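Local coordinates for DegQ (PDB 3PV2), which is an HtrA-family protease and chaperone, probably periplasmic, that forms large self-compartmentalising assemblies of twelve subunits, at residues P294-L300 / L346-T351. Sequence-based numbering, arbitrary orientation.
Sequences PAELAGL and LSAVVT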
ATOM      1  N   PRO B 294       1.898 -60.247   7.306  1.00 35.85           N
ATOM      2  CA  PRO B 294       1.263 -61.266   8.137  1.00 37.12           C
ATOM      3  C   PRO B 294      -0.058 -61.848   7.498  1.00 36.88           C
ATOM      4  O   PRO B 294      -0.306 -63.054   7.554  1.00 37.38           O
ATOM      5  CB  PRO B 294       0.914 -60.492   9.385  1.00 36.87           C
ATOM      6  CG  PRO B 294       2.021 -59.422   9.372  1.00 38.32           C
ATOM      7  CD  PRO B 294       2.038 -58.988   8.031  1.00 36.18           C
ATOM      8  N   ALA B 295      -0.845 -60.976   6.905  1.00 35.12           N
ATOM      9  CA  ALA B 295      -2.090 -61.387   6.203  1.00 35.06           C
ATOM     10  C   ALA B 295      -1.823 -62.334   5.029  1.00 35.46           C
ATOM     11  O   ALA B 295      -2.510 -63.325   4.885  1.00 35.87           O
ATOM     12  CB  ALA B 295      -2.829 -60.148   5.733  1.00 34.53           C
ATOM     13  N   GLU B 296      -0.820 -62.059   4.181  1.00 35.51           N
ATOM     14  CA  GLU B 296      -0.450 -63.022   3.162  1.00 36.74           C
ATOM     15  C   GLU B 296      -0.020 -64.386   3.755  1.00 40.26           C
ATOM     16  O   GLU B 296      -0.425 -65.468   3.270  1.00 41.77           O
ATOM     17  CB  GLU B 296       0.686 -62.523   2.314  1.00 37.23           C
ATOM     18  CG  GLU B 296       0.957 -63.480   1.180  1.00 40.96           C
ATOM     19  CD  GLU B 296       2.090 -63.013   0.252  1.00 47.42           C
ATOM     20  OE1 GLU B 296       1.787 -62.462  -0.811  1.00 54.83           O
ATOM     21  OE2 GLU B 296       3.281 -63.175   0.592  1.00 51.28           O
ATOM     22  N   LEU B 297       0.791 -64.341   4.794  1.00 40.60           N
ATOM     23  CA  LEU B 297       1.265 -65.563   5.419  1.00 44.59           C
ATOM     24  C   LEU B 297       0.068 -66.358   5.899  1.00 44.23           C
ATOM     25  O   LEU B 297       0.040 -67.558   5.730  1.00 46.23           O
ATOM     26  CB  LEU B 297       2.158 -65.280   6.666  1.00 43.98           C
ATOM     27  CG  LEU B 297       3.271 -66.267   7.126  1.00 52.54           C
ATOM     28  CD1 LEU B 297       3.731 -65.985   8.596  1.00 51.32           C
ATOM     29  CD2 LEU B 297       2.968 -67.744   6.953  1.00 55.99           C
ATOM     30  N   ALA B 298      -0.901 -65.671   6.508  1.00 42.91           N
ATOM     31  CA  ALA B 298      -2.093 -66.334   7.014  1.00 42.30           C
ATOM     32  C   ALA B 298      -2.982 -66.939   5.940  1.00 42.58           C
ATOM     33  O   ALA B 298      -3.865 -67.733   6.279  1.00 44.49           O
ATOM     34  CB  ALA B 298      -2.871 -65.393   7.843  1.00 41.58           C
ATOM     35  N   GLY B 299      -2.787 -66.570   4.660  1.00 40.34           N
ATOM     36  CA  GLY B 299      -3.520 -67.140   3.584  1.00 39.81           C
ATOM     37  C   GLY B 299      -4.668 -66.265   3.070  1.00 38.67           C
ATOM     38  O   GLY B 299      -5.460 -66.721   2.264  1.00 39.23           O
ATOM     39  N   LEU B 300      -4.725 -65.005   3.489  1.00 36.98           N
ATOM     40  CA  LEU B 300      -5.761 -64.058   3.051  1.00 36.07           C
ATOM     41  C   LEU B 300      -5.554 -63.672   1.594  1.00 35.93           C
ATOM     42  O   LEU B 300      -4.435 -63.599   1.140  1.00 36.05           O
ATOM     43  CB  LEU B 300      -5.736 -62.807   3.913  1.00 35.33           C
ATOM     44  CG  LEU B 300      -6.955 -61.907   4.013  1.00 35.31           C
ATOM     45  CD1 LEU B 300      -8.032 -62.536   4.869  1.00 37.18           C
ATOM     46  CD2 LEU B 300      -6.629 -60.529   4.596  1.00 34.36           C
ATOM     47  N   LEU B 346      -8.756 -68.368   9.304  1.00 47.04           N
ATOM     48  CA  LEU B 346      -7.337 -68.115   9.174  1.00 47.20           C
ATOM     49  C   LEU B 346      -6.774 -67.563  10.459  1.00 47.05           C
ATOM     50  O   LEU B 346      -7.498 -66.955  11.287  1.00 45.80           O
ATOM     51  CB  LEU B 346      -7.084 -67.108   8.062  1.00 45.36           C
ATOM     52  CG  LEU B 346      -7.749 -67.395   6.710  1.00 46.70           C
ATOM     53  CD1 LEU B 346      -7.642 -66.148   5.831  1.00 43.87           C
ATOM     54  CD2 LEU B 346      -7.215 -68.687   6.012  1.00 47.11           C
ATOM     55  N   SER B 347      -5.461 -67.704  10.567  1.00 47.51           N
ATOM     56  CA  SER B 347      -4.731 -67.231  11.724  1.00 48.69           C
ATOM     57  C   SER B 347      -3.469 -66.447  11.317  1.00 47.25           C
ATOM     58  O   SER B 347      -2.608 -66.954  10.603  1.00 45.71           O
ATOM     59  CB  SER B 347      -4.316 -68.422  12.620  1.00 51.19           C
ATOM     60  OG  SER B 347      -3.887 -67.902  13.871  1.00 54.61           O
ATOM     61  N   ALA B 348      -3.411 -65.210  11.787  1.00 46.36           N
ATOM     62  CA  ALA B 348      -2.345 -64.298  11.468  1.00 46.43           C
ATOM     63  C   ALA B 348      -1.660 -63.781  12.764  1.00 47.30           C
ATOM     64  O   ALA B 348      -2.284 -63.656  13.813  1.00 47.89           O
ATOM     65  CB  ALA B 348      -2.878 -63.148  10.631  1.00 44.91           C
ATOM     66  N   VAL B 349      -0.361 -63.503  12.674  1.00 47.92           N
ATOM     67  CA  VAL B 349       0.406 -62.931  13.808  1.00 48.27           C
ATOM     68  C   VAL B 349       0.770 -61.462  13.532  1.00 45.47           C
ATOM     69  O   VAL B 349       1.376 -61.186  12.535  1.00 44.15           O
ATOM     70  CB  VAL B 349       1.640 -63.825  14.150  1.00 50.00           C
ATOM     71  CG1 VAL B 349       2.489 -63.214  15.297  1.00 52.79           C
ATOM     72  CG2 VAL B 349       1.184 -65.234  14.599  1.00 52.22           C
ATOM     73  N   VAL B 350       0.334 -60.529  14.367  1.00 44.76           N
ATOM     74  CA  VAL B 350       0.626 -59.123  14.174  1.00 45.57           C
ATOM     75  C   VAL B 350       2.107 -58.885  14.400  1.00 47.74           C
ATOM     76  O   VAL B 350       2.655 -59.405  15.371  1.00 48.29           O
ATOM     77  CB  VAL B 350      -0.092 -58.256  15.208  1.00 46.30           C
ATOM     78  CG1 VAL B 350       0.273 -56.777  15.031  1.00 46.78           C
ATOM     79  CG2 VAL B 350      -1.623 -58.455  15.153  1.00 45.76           C
ATOM     80  N   THR B 351       2.743 -58.118  13.525  1.00 48.56           N
ATOM     81  CA  THR B 351       4.151 -57.845  13.644  1.00 50.45           C
ATOM     82  C   THR B 351       4.421 -56.375  13.841  1.00 52.55           C
ATOM     83  O   THR B 351       3.574 -55.503  13.557  1.00 52.09           O
ATOM     84  CB  THR B 351       4.990 -58.338  12.409  1.00 49.57           C
ATOM     85  OG1 THR B 351       4.486 -57.773  11.186  1.00 51.03           O
ATOM     86  CG2 THR B 351       4.964 -59.847  12.335  1.00 50.49           C
TER
HETATM   87  O   HOH W   1       0.627 -64.074   9.896  1.00 44.87           O
HETATM   88  O   HOH W   2      -4.158 -69.179   8.315  1.00 49.48           O
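Ala298 and Ala348 meet methyl to methyl, CB to CB at 3.6 Å, where a short helix of the first PDZ domain, 294-298, lies against the end of strand 342-349. The strand's other edge is paired with strand 332-339, so the helix faces the remaining edge, running roughly antiparallel to it (148°). Alanine suits both places because its small methyl lets the backbones come close, Ala298 CA and Ala348 CA lying 4.9 Å apart; Ala298 CB also comes within 3.2 Å of Ser347 O. Pro294, rigid and suited to a helix's first turn, sets its ring against the chain leaving the strand, slanting across Thr351, with CB 3.3 Å from Val349 O and CG 3.5 Å from Thr351 OG1.

At the far end the helix closes in a Schellman motif. Gly299 takes a positive phi of 101°, where a CB would jam against the carbonyl of Ala298. The chain thereby turns so that Leu300 can enter the core towards Val286 and Val337. Leu346, with CG anti to its own carbonyl carbon (chi1 -51°), reaches over this turn; its CD1 meets Leu300 CD1 at 3.8 Å, the two side chains crossing nearly at right angles.

The looser side is open to solvent: Ser347, its hydroxyl suited to water, and Val349 are exposed. Two waters join the backbones. One links Ala298 O to Ser347 N; the other donates to Pro294 O at 2.7 Å and accepts from Val349 N at 3.0 Å.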